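Local coordinates for protein addiction module toxin RelE (Helicobacter pylori, PDB 4LTT) that is the toxin of a toxin-antitoxin pair, probably acts as an RNA endonuclease like other RelE-family members, and can bind copper, at residues N5-F10 against E75-R80; K12-L17 against L79-H84. All coordinates share one frame; numbering follows the deposited sequence.

Contact 1 of 2, residues N5-F10 against E75-R80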
ATOM      1  N   ASN A   5      -5.012   2.238  -9.835  1.00  7.32           N
ATOM      2  CA  ASN A   5      -6.107   1.343  -9.695  1.00  8.07           C
ATOM      3  C   ASN A   5      -6.347   1.060  -8.225  1.00  7.47           C
ATOM      4  O   ASN A   5      -5.626   0.304  -7.618  1.00  7.65           O
ATOM      5  CB  ASN A   5      -5.836   0.103 -10.520  1.00  8.40           C
ATOM      6  CG  ASN A   5      -6.962  -0.909 -10.473  1.00  9.78           C
ATOM      7  OD1 ASN A   5      -7.827  -0.843  -9.624  1.00 10.81           O
ATOM      8  ND2 ASN A   5      -6.922  -1.876 -11.386  1.00 12.08           N
ATOM      9  N   LEU A   6      -7.337   1.715  -7.606  1.00  7.73           N
ATOM     10  CA  LEU A   6      -7.676   1.511  -6.208  1.00  7.84           C
ATOM     11  C   LEU A   6      -8.682   0.379  -6.112  1.00  7.43           C
ATOM     12  O   LEU A   6      -9.856   0.537  -6.523  1.00  9.02           O
ATOM     13  CB  LEU A   6      -8.316   2.774  -5.649  1.00  9.04           C
ATOM     14  CG  LEU A   6      -7.407   3.989  -5.538  1.00 13.25           C
ATOM     15  CD1 LEU A   6      -7.998   5.083  -4.658  1.00 13.72           C
ATOM     16  CD2 LEU A   6      -5.945   3.807  -5.237  1.00 16.35           C
ATOM     17  N   LYS A   7      -8.290  -0.749  -5.613  1.00  7.21           N
ATOM     18  CA  LYS A   7      -9.257  -1.859  -5.458  1.00  6.78           C
ATOM     19  C   LYS A   7     -10.262  -1.457  -4.373  1.00  6.75           C
ATOM     20  O   LYS A   7      -9.936  -0.714  -3.450  1.00  7.60           O
ATOM     21  CB  LYS A   7      -8.516  -3.138  -5.084  1.00  7.54           C
ATOM     22  CG  LYS A   7      -7.545  -3.613  -6.204  1.00  9.13           C
ATOM     23  CD  LYS A   7      -8.249  -3.876  -7.519  1.00 12.77           C
ATOM     24  CE  LYS A   7      -7.456  -4.427  -8.657  1.00 14.67           C
ATOM     25  NZ  LYS A   7      -8.414  -5.175  -9.556  1.00 19.10           N
ATOM     26  N   LYS A   8     -11.452  -2.042  -4.435  1.00  7.70           N
ATOM     27  CA  LYS A   8     -12.441  -1.736  -3.418  1.00  7.90           C
ATOM     28  C   LYS A   8     -11.960  -2.121  -2.019  1.00  8.02           C
ATOM     29  O   LYS A   8     -12.285  -1.443  -1.042  1.00  9.80           O
ATOM     30  CB  LYS A   8     -13.794  -2.377  -3.772  1.00  9.57           C
ATOM     31  CG  LYS A   8     -14.483  -1.690  -4.945  1.00 12.40           C
ATOM     32  CD  LYS A   8     -15.061  -0.320  -4.677  1.00 18.14           C
ATOM     33  CE  LYS A   8     -15.275   0.336  -6.062  1.00 21.19           C
ATOM     34  NZ  LYS A   8     -16.643   0.107  -6.635  1.00 18.34           N
ATOM     35  N   SER A   9     -11.162  -3.162  -1.929  1.00  8.01           N
ATOM     36  CA  SER A   9     -10.605  -3.608  -0.597  1.00  9.24           C
ATOM     37  C   SER A   9      -9.742  -2.436  -0.035  1.00  8.68           C
ATOM     38  O   SER A   9      -9.805  -2.107   1.190  1.00  9.52           O
ATOM     39  CB  SER A   9      -9.730  -4.870  -0.744  1.00 11.05           C
ATOM     40  OG  SER A   9      -8.750  -4.775  -1.767  1.00 11.76           O
ATOM     41  N   PHE A  10      -8.971  -1.783  -0.901  1.00  7.20           N
ATOM     42  CA  PHE A  10      -8.153  -0.671  -0.461  1.00  7.08           C
ATOM     43  C   PHE A  10      -9.013   0.531  -0.054  1.00  7.18           C
ATOM     44  O   PHE A  10      -8.755   1.177   0.954  1.00  6.92           O
ATOM     45  CB  PHE A  10      -7.191  -0.242  -1.600  1.00  6.72           C
ATOM     46  CG  PHE A  10      -6.470   1.049  -1.311  1.00  6.53           C
ATOM     47  CD1 PHE A  10      -5.277   1.091  -0.623  1.00  6.92           C
ATOM     48  CD2 PHE A  10      -7.057   2.280  -1.708  1.00  7.46           C
ATOM     49  CE1 PHE A  10      -4.630   2.297  -0.338  1.00  7.39           C
ATOM     50  CE2 PHE A  10      -6.422   3.480  -1.394  1.00  7.93           C
ATOM     51  CZ  PHE A  10      -5.206   3.468  -0.712  1.00  7.96           C
ATOM     52  N   GLU A  75      -0.446  -0.063 -14.639  1.00  7.50           N
ATOM     53  CA  GLU A  75      -1.173   0.375 -13.448  1.00  7.13           C
ATOM     54  C   GLU A  75      -0.350   0.213 -12.210  1.00  6.81           C
ATOM     55  O   GLU A  75       0.450  -0.755 -12.084  1.00  6.90           O
ATOM     56  CB  GLU A  75      -2.495  -0.419 -13.291  1.00  8.72           C
ATOM     57  CG  GLU A  75      -3.510  -0.202 -14.394  1.00 10.61           C
ATOM     58  CD  GLU A  75      -4.795  -0.953 -14.051  1.00 13.32           C
ATOM     59  OE1 GLU A  75      -4.788  -2.064 -13.486  1.00 14.62           O
ATOM     60  OE2 GLU A  75      -5.883  -0.335 -14.301  1.00 18.67           O
ATOM     61  N   LEU A  76      -0.596   1.111 -11.248  1.00  6.19           N
ATOM     62  CA  LEU A  76      -0.238   0.874  -9.883  1.00  5.65           C
ATOM     63  C   LEU A  76      -1.495   0.453  -9.155  1.00  5.06           C
ATOM     64  O   LEU A  76      -2.442   1.244  -9.065  1.00  6.08           O
ATOM     65  CB  LEU A  76       0.329   2.169  -9.255  1.00  6.10           C
ATOM     66  CG  LEU A  76       0.580   2.012  -7.725  1.00  5.99           C
ATOM     67  CD1 LEU A  76       1.629   0.967  -7.437  1.00  7.42           C
ATOM     68  CD2 LEU A  76       1.028   3.305  -7.184  1.00  6.86           C
ATOM     69  N   ILE A  77      -1.556  -0.807  -8.761  1.00  5.86           N
ATOM     70  CA  ILE A  77      -2.713  -1.388  -8.073  1.00  5.95           C
ATOM     71  C   ILE A  77      -2.512  -1.232  -6.593  1.00  5.53           C
ATOM     72  O   ILE A  77      -1.535  -1.768  -6.049  1.00  6.23           O
ATOM     73  CB  ILE A  77      -2.872  -2.865  -8.464  1.00  7.11           C
ATOM     74  CG1 ILE A  77      -3.112  -3.059  -9.960  1.00  8.50           C
ATOM     75  CG2 ILE A  77      -4.065  -3.459  -7.698  1.00  7.67           C
ATOM     76  CD1 ILE A  77      -2.797  -4.492 -10.418  1.00 11.81           C
ATOM     77  N   LEU A  78      -3.450  -0.588  -5.916  1.00  5.40           N
ATOM     78  CA  LEU A  78      -3.433  -0.519  -4.476  1.00  5.70           C
ATOM     79  C   LEU A  78      -4.424  -1.478  -3.904  1.00  5.61           C
ATOM     80  O   LEU A  78      -5.601  -1.417  -4.235  1.00  6.49           O
ATOM     81  CB  LEU A  78      -3.748   0.904  -4.001  1.00  6.84           C
ATOM     82  CG  LEU A  78      -2.823   1.998  -4.602  1.00  7.29           C
ATOM     83  CD1 LEU A  78      -3.029   3.297  -3.835  1.00  9.73           C
ATOM     84  CD2 LEU A  78      -1.325   1.617  -4.463  1.00  8.25           C
ATOM     85  N   LEU A  79      -3.907  -2.475  -3.169  1.00  5.91           N
ATOM     86  CA  LEU A  79      -4.692  -3.599  -2.696  1.00  5.87           C
ATOM     87  C   LEU A  79      -5.216  -3.460  -1.266  1.00  6.59           C
ATOM     88  O   LEU A  79      -6.412  -3.692  -1.013  1.00  7.77           O
ATOM     89  CB  LEU A  79      -3.880  -4.887  -2.852  1.00  7.07           C
ATOM     90  CG  LEU A  79      -4.682  -6.160  -2.585  1.00  8.09           C
ATOM     91  CD1 LEU A  79      -5.593  -6.349  -3.753  1.00 11.59           C
ATOM     92  CD2 LEU A  79      -3.770  -7.398  -2.422  1.00 10.16           C
ATOM     93  N   ARG A  80      -4.337  -3.183  -0.312  1.00  6.54           N
ATOM     94  CA  ARG A  80      -4.745  -3.133   1.085  1.00  6.66           C
ATOM     95  C   ARG A  80      -3.965  -2.020   1.714  1.00  6.79           C
ATOM     96  O   ARG A  80      -2.856  -1.653   1.304  1.00  6.12           O
ATOM     97  CB  ARG A  80      -4.333  -4.426   1.888  1.00  7.88           C
ATOM     98  CG  ARG A  80      -5.001  -5.727   1.508  1.00  9.94           C
ATOM     99  CD  ARG A  80      -6.489  -5.638   1.647  1.00 10.50           C
ATOM    100  NE  ARG A  80      -6.950  -5.268   2.995  1.00 12.05           N
ATOM    101  CZ  ARG A  80      -7.285  -6.062   4.005  1.00 11.46           C
ATOM    102  NH1 ARG A  80      -7.217  -7.391   3.870  1.00 14.37           N
ATOM    103  NH2 ARG A  80      -7.819  -5.545   5.110  1.00 13.49           N
TER
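Leu78 is the meeting point of the apolar side of this contact. Its CD1 presses on Leu6 CD2 at 3.3 Å, tighter than usual for two methyls, the two leucines lying side by side; Leu6 sits at the exposed margin. Phe10, with CG anti to its backbone N (chi1 170°), turns one ring face to the same residue: Leu78 CB sits 3.9 Å from the Phe10 ring centroid, a CH-pi contact offset toward the rim. Leu4, Tyr69 and Ile31 also touch Leu78, so a branched aliphatic residue suits this buried place. Underneath runs a parallel pairing of the edge strand 3-6 with strand 75-82 in the mixed sheet of the RelE fold: Asn5 N donates to Leu76 O, Leu78 N to Asn5 O (2.9 Å), and Lys7 N to Leu78 O almost along the C=O axis. Lys7 is the N-cap residue of the following helix; two residues on, in its first turn, the short hydroxyl of Ser9 reaches back to the sheet, OG donating to Leu79 O at 2.7 Å. The other sheet face, bearing Asn5 and Ile77, is looser and more polar. Asn5 ND2 reaches Glu75 OE1 at 3.0 Å in a nearly straight bond (175°), in its own amide plane but above that of the carboxylate. Beside it Lys7 lays CE on Ile77 CG2 at 3.7 Å, its aliphatic length giving apolar cover.

Contact 2 of 2, residues K12-L17 against L79-H84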
ATOM      1  N   LYS A  12     -12.071   0.507   1.147  1.00  8.01           N
ATOM      2  CA  LYS A  12     -12.695   0.248   2.443  1.00  9.65           C
ATOM      3  C   LYS A  12     -11.650   0.439   3.528  1.00  8.90           C
ATOM      4  O   LYS A  12     -11.953   1.029   4.587  1.00  8.94           O
ATOM      5  CB  LYS A  12     -13.176  -1.212   2.456  1.00 13.25           C
ATOM      6  CG  LYS A  12     -14.437  -1.470   1.584  1.00 16.16           C
ATOM      7  CD  LYS A  12     -15.042  -2.838   1.987  1.00 21.00           C
ATOM      8  CE  LYS A  12     -16.077  -3.471   0.996  1.00 21.81           C
ATOM      9  NZ  LYS A  12     -17.241  -2.663   0.555  1.00 27.85           N
ATOM     10  N   ASP A  13     -10.447  -0.082   3.350  1.00  7.57           N
ATOM     11  CA  ASP A  13      -9.399   0.082   4.379  1.00  7.02           C
ATOM     12  C   ASP A  13      -9.103   1.537   4.611  1.00  6.81           C
ATOM     13  O   ASP A  13      -8.892   2.008   5.750  1.00  7.78           O
ATOM     14  CB  ASP A  13      -8.117  -0.525   3.804  1.00  7.80           C
ATOM     15  CG  ASP A  13      -8.060  -2.008   3.860  1.00  8.92           C
ATOM     16  OD1 ASP A  13      -8.871  -2.735   4.529  1.00 10.56           O
ATOM     17  OD2 ASP A  13      -7.094  -2.597   3.273  1.00 10.05           O
ATOM     18  N   PHE A  14      -8.983   2.337   3.560  1.00  7.43           N
ATOM     19  CA  PHE A  14      -8.632   3.739   3.656  1.00  7.65           C
ATOM     20  C   PHE A  14      -9.738   4.507   4.415  1.00  7.33           C
ATOM     21  O   PHE A  14      -9.452   5.287   5.307  1.00  7.98           O
ATOM     22  CB  PHE A  14      -8.461   4.321   2.256  1.00  7.45           C
ATOM     23  CG  PHE A  14      -8.141   5.796   2.257  1.00  8.97           C
ATOM     24  CD1 PHE A  14      -6.837   6.228   2.328  1.00  9.70           C
ATOM     25  CD2 PHE A  14      -9.158   6.754   2.206  1.00 11.05           C
ATOM     26  CE1 PHE A  14      -6.519   7.600   2.405  1.00 10.82           C
ATOM     27  CE2 PHE A  14      -8.858   8.105   2.246  1.00 13.41           C
ATOM     28  CZ  PHE A  14      -7.514   8.526   2.333  1.00 12.94           C
ATOM     29  N   ASP A  15     -10.990   4.195   4.106  1.00  7.85           N
ATOM     30  CA  ASP A  15     -12.130   4.907   4.739  1.00  8.51           C
ATOM     31  C   ASP A  15     -12.140   4.576   6.234  1.00  8.71           C
ATOM     32  O   ASP A  15     -12.361   5.485   7.058  1.00  8.86           O
ATOM     33  CB  ASP A  15     -13.408   4.427   4.114  1.00 10.99           C
ATOM     34  CG  ASP A  15     -13.607   4.975   2.685  1.00 13.21           C
ATOM     35  OD1 ASP A  15     -12.824   5.768   2.183  1.00 14.44           O
ATOM     36  OD2 ASP A  15     -14.612   4.544   2.062  1.00 16.04           O
ATOM     37  N   LYS A  16     -11.868   3.347   6.605  1.00  9.79           N
ATOM     38  CA  LYS A  16     -11.755   2.923   8.005  1.00  9.57           C
ATOM     39  C   LYS A  16     -10.624   3.662   8.679  1.00  9.26           C
ATOM     40  O   LYS A  16     -10.787   4.201   9.806  1.00  9.18           O
ATOM     41  CB  LYS A  16     -11.451   1.408   8.077  1.00 12.14           C
ATOM     42  CG  LYS A  16     -11.156   0.838   9.481  1.00 14.25           C
ATOM     43  CD  LYS A  16     -10.520  -0.556   9.434  1.00 17.43           C
ATOM     44  CE  LYS A  16     -10.116  -0.999  10.845  1.00 22.53           C
ATOM     45  NZ  LYS A  16      -9.899  -2.466  10.917  1.00 28.28           N
ATOM     46  N   LEU A  17      -9.460   3.745   8.039  1.00  7.54           N
ATOM     47  CA  LEU A  17      -8.345   4.505   8.641  1.00  7.98           C
ATOM     48  C   LEU A  17      -8.693   5.949   8.852  1.00  8.15           C
ATOM     49  O   LEU A  17      -8.301   6.521   9.895  1.00  7.59           O
ATOM     50  CB  LEU A  17      -7.072   4.324   7.805  1.00  8.00           C
ATOM     51  CG  LEU A  17      -6.225   3.104   8.198  1.00  9.23           C
ATOM     52  CD1 LEU A  17      -5.339   2.679   7.051  1.00  8.90           C
ATOM     53  CD2 LEU A  17      -5.448   3.361   9.437  1.00 11.66           C
ATOM     54  N   LEU A  79      -3.907  -2.475  -3.169  1.00  5.91           N
ATOM     55  CA  LEU A  79      -4.692  -3.599  -2.696  1.00  5.87           C
ATOM     56  C   LEU A  79      -5.216  -3.460  -1.266  1.00  6.59           C
ATOM     57  O   LEU A  79      -6.412  -3.692  -1.013  1.00  7.77           O
ATOM     58  CB  LEU A  79      -3.880  -4.887  -2.852  1.00  7.07           C
ATOM     59  CG  LEU A  79      -4.682  -6.160  -2.585  1.00  8.09           C
ATOM     60  CD1 LEU A  79      -5.593  -6.349  -3.753  1.00 11.59           C
ATOM     61  CD2 LEU A  79      -3.770  -7.398  -2.422  1.00 10.16           C
ATOM     62  N   ARG A  80      -4.337  -3.183  -0.312  1.00  6.54           N
ATOM     63  CA  ARG A  80      -4.745  -3.133   1.085  1.00  6.66           C
ATOM     64  C   ARG A  80      -3.965  -2.020   1.714  1.00  6.79           C
ATOM     65  O   ARG A  80      -2.856  -1.653   1.304  1.00  6.12           O
ATOM     66  CB  ARG A  80      -4.333  -4.426   1.888  1.00  7.88           C
ATOM     67  CG  ARG A  80      -5.001  -5.727   1.508  1.00  9.94           C
ATOM     68  CD  ARG A  80      -6.489  -5.638   1.647  1.00 10.50           C
ATOM     69  NE  ARG A  80      -6.950  -5.268   2.995  1.00 12.05           N
ATOM     70  CZ  ARG A  80      -7.285  -6.062   4.005  1.00 11.46           C
ATOM     71  NH1 ARG A  80      -7.217  -7.391   3.870  1.00 14.37           N
ATOM     72  NH2 ARG A  80      -7.819  -5.545   5.110  1.00 13.49           N
ATOM     73  N   LEU A  81      -4.513  -1.499   2.825  1.00  6.86           N
ATOM     74  CA  LEU A  81      -3.845  -0.494   3.631  1.00  6.72           C
ATOM     75  C   LEU A  81      -4.266  -0.738   5.061  1.00  7.46           C
ATOM     76  O   LEU A  81      -5.429  -0.512   5.435  1.00  8.79           O
ATOM     77  CB  LEU A  81      -4.322   0.878   3.180  1.00  6.79           C
ATOM     78  CG  LEU A  81      -3.630   2.077   3.911  1.00  6.01           C
ATOM     79  CD1 LEU A  81      -2.156   2.236   3.486  1.00  7.61           C
ATOM     80  CD2 LEU A  81      -4.421   3.386   3.621  1.00  7.39           C
ATOM     81  N   GLY A  82      -3.382  -1.219   5.892  1.00  7.11           N
ATOM     82  CA  GLY A  82      -3.820  -1.514   7.289  1.00  7.36           C
ATOM     83  C   GLY A  82      -2.735  -2.242   8.042  1.00  6.54           C
ATOM     84  O   GLY A  82      -1.581  -2.304   7.634  1.00  7.43           O
ATOM     85  N   SER A  83      -3.064  -2.762   9.223  1.00  7.88           N
ATOM     86  CA  SER A  83      -2.089  -3.390  10.087  1.00  7.88           C
ATOM     87  C   SER A  83      -1.673  -4.775   9.564  1.00  7.77           C
ATOM     88  O   SER A  83      -2.390  -5.406   8.829  1.00  8.05           O
ATOM     89  CB  SER A  83      -2.633  -3.563  11.509  1.00  8.87           C
ATOM     90  OG  SER A  83      -3.634  -4.491  11.526  1.00  9.96           O
ATOM     91  N   HIS A  84      -0.567  -5.263  10.077  1.00  8.81           N
ATOM     92  CA  HIS A  84      -0.154  -6.608   9.783  1.00  8.70           C
ATOM     93  C   HIS A  84      -1.239  -7.619  10.127  1.00  8.62           C
ATOM     94  O   HIS A  84      -1.566  -8.490   9.345  1.00  9.52           O
ATOM     95  CB  HIS A  84       1.100  -6.896  10.560  1.00  9.55           C
ATOM     96  CG  HIS A  84       1.527  -8.309  10.463  1.00 10.25           C
ATOM     97  ND1 HIS A  84       2.093  -8.833   9.362  1.00 10.28           N
ATOM     98  CD2 HIS A  84       1.508  -9.263  11.402  1.00 10.47           C
ATOM     99  CE1 HIS A  84       2.386 -10.098   9.593  1.00 11.07           C
ATOM    100  NE2 HIS A  84       2.068 -10.369  10.836  1.00 11.31           N
TER
HETATM  101  O   HOH W   1      -7.370  -0.085   7.257  1.00 12.47           O
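Asp13, on helix 8-19, points its side chain at strand 75-82. Its CB lies 3.1 Å from Leu81 O; chi1 of -78° sets CG anti to the carbonyl carbon, 3.4 Å from Leu81 O. At the tip, OD2 accepts twice: from Arg80 NE at 2.7 Å, through its syn lone pair, and from Leu81 N at 2.8 Å, above the carboxylate plane. OD1 takes Arg80 NH2 at 3.1 Å, also through a syn lone pair. Bends at chi2 and chi3 of Arg80 bring both nitrogens round for this side-on salt bridge, its planes 32° apart. Three donors on the carboxylate would be expected to favour its charged form. Helix and strand run nearly parallel here, 18° apart, as the first helix of the RelE fold packs along the sheet just past the classic bulge where Leu79 and Arg80 both face Val68. A water within hydrogen-bonding distance of Asp13 O and Leu81 O links the two backbones. On the apolar flank, Leu81 CD2 touches both Leu17 CD1, at 3.6 Å, and the Phe14 ring edge at CD1. Beyond Gly82, Ser83 caps the helix starting at His84, which binds copper in another structure of this protein and is the predicted proton donor.

In the fold
Contacts 1 and 2 follow one another along strand 75-82 and share Leu79 and Arg80, with helix 8-19 entering both. Each is partly buried. Contact 1 is chiefly a strand pairing within the sheet, so backbone hydrogen bonds dominate; its apolar side passes from exposed Leu6 to buried Leu78 and Phe10. Contact 2 sets the helix against the strand, where side-chain charge, a backbone N-H and a water do the polar work. The apolar sides are continuous, since Phe10 CE1 of contact 1 lies 3.8 Å from Leu81 CB of contact 2. Arg80, about 8 Å from Glu58 between side chains, is common to both, but only contact 2 contains the copper-binding, predicted active-site residue His84.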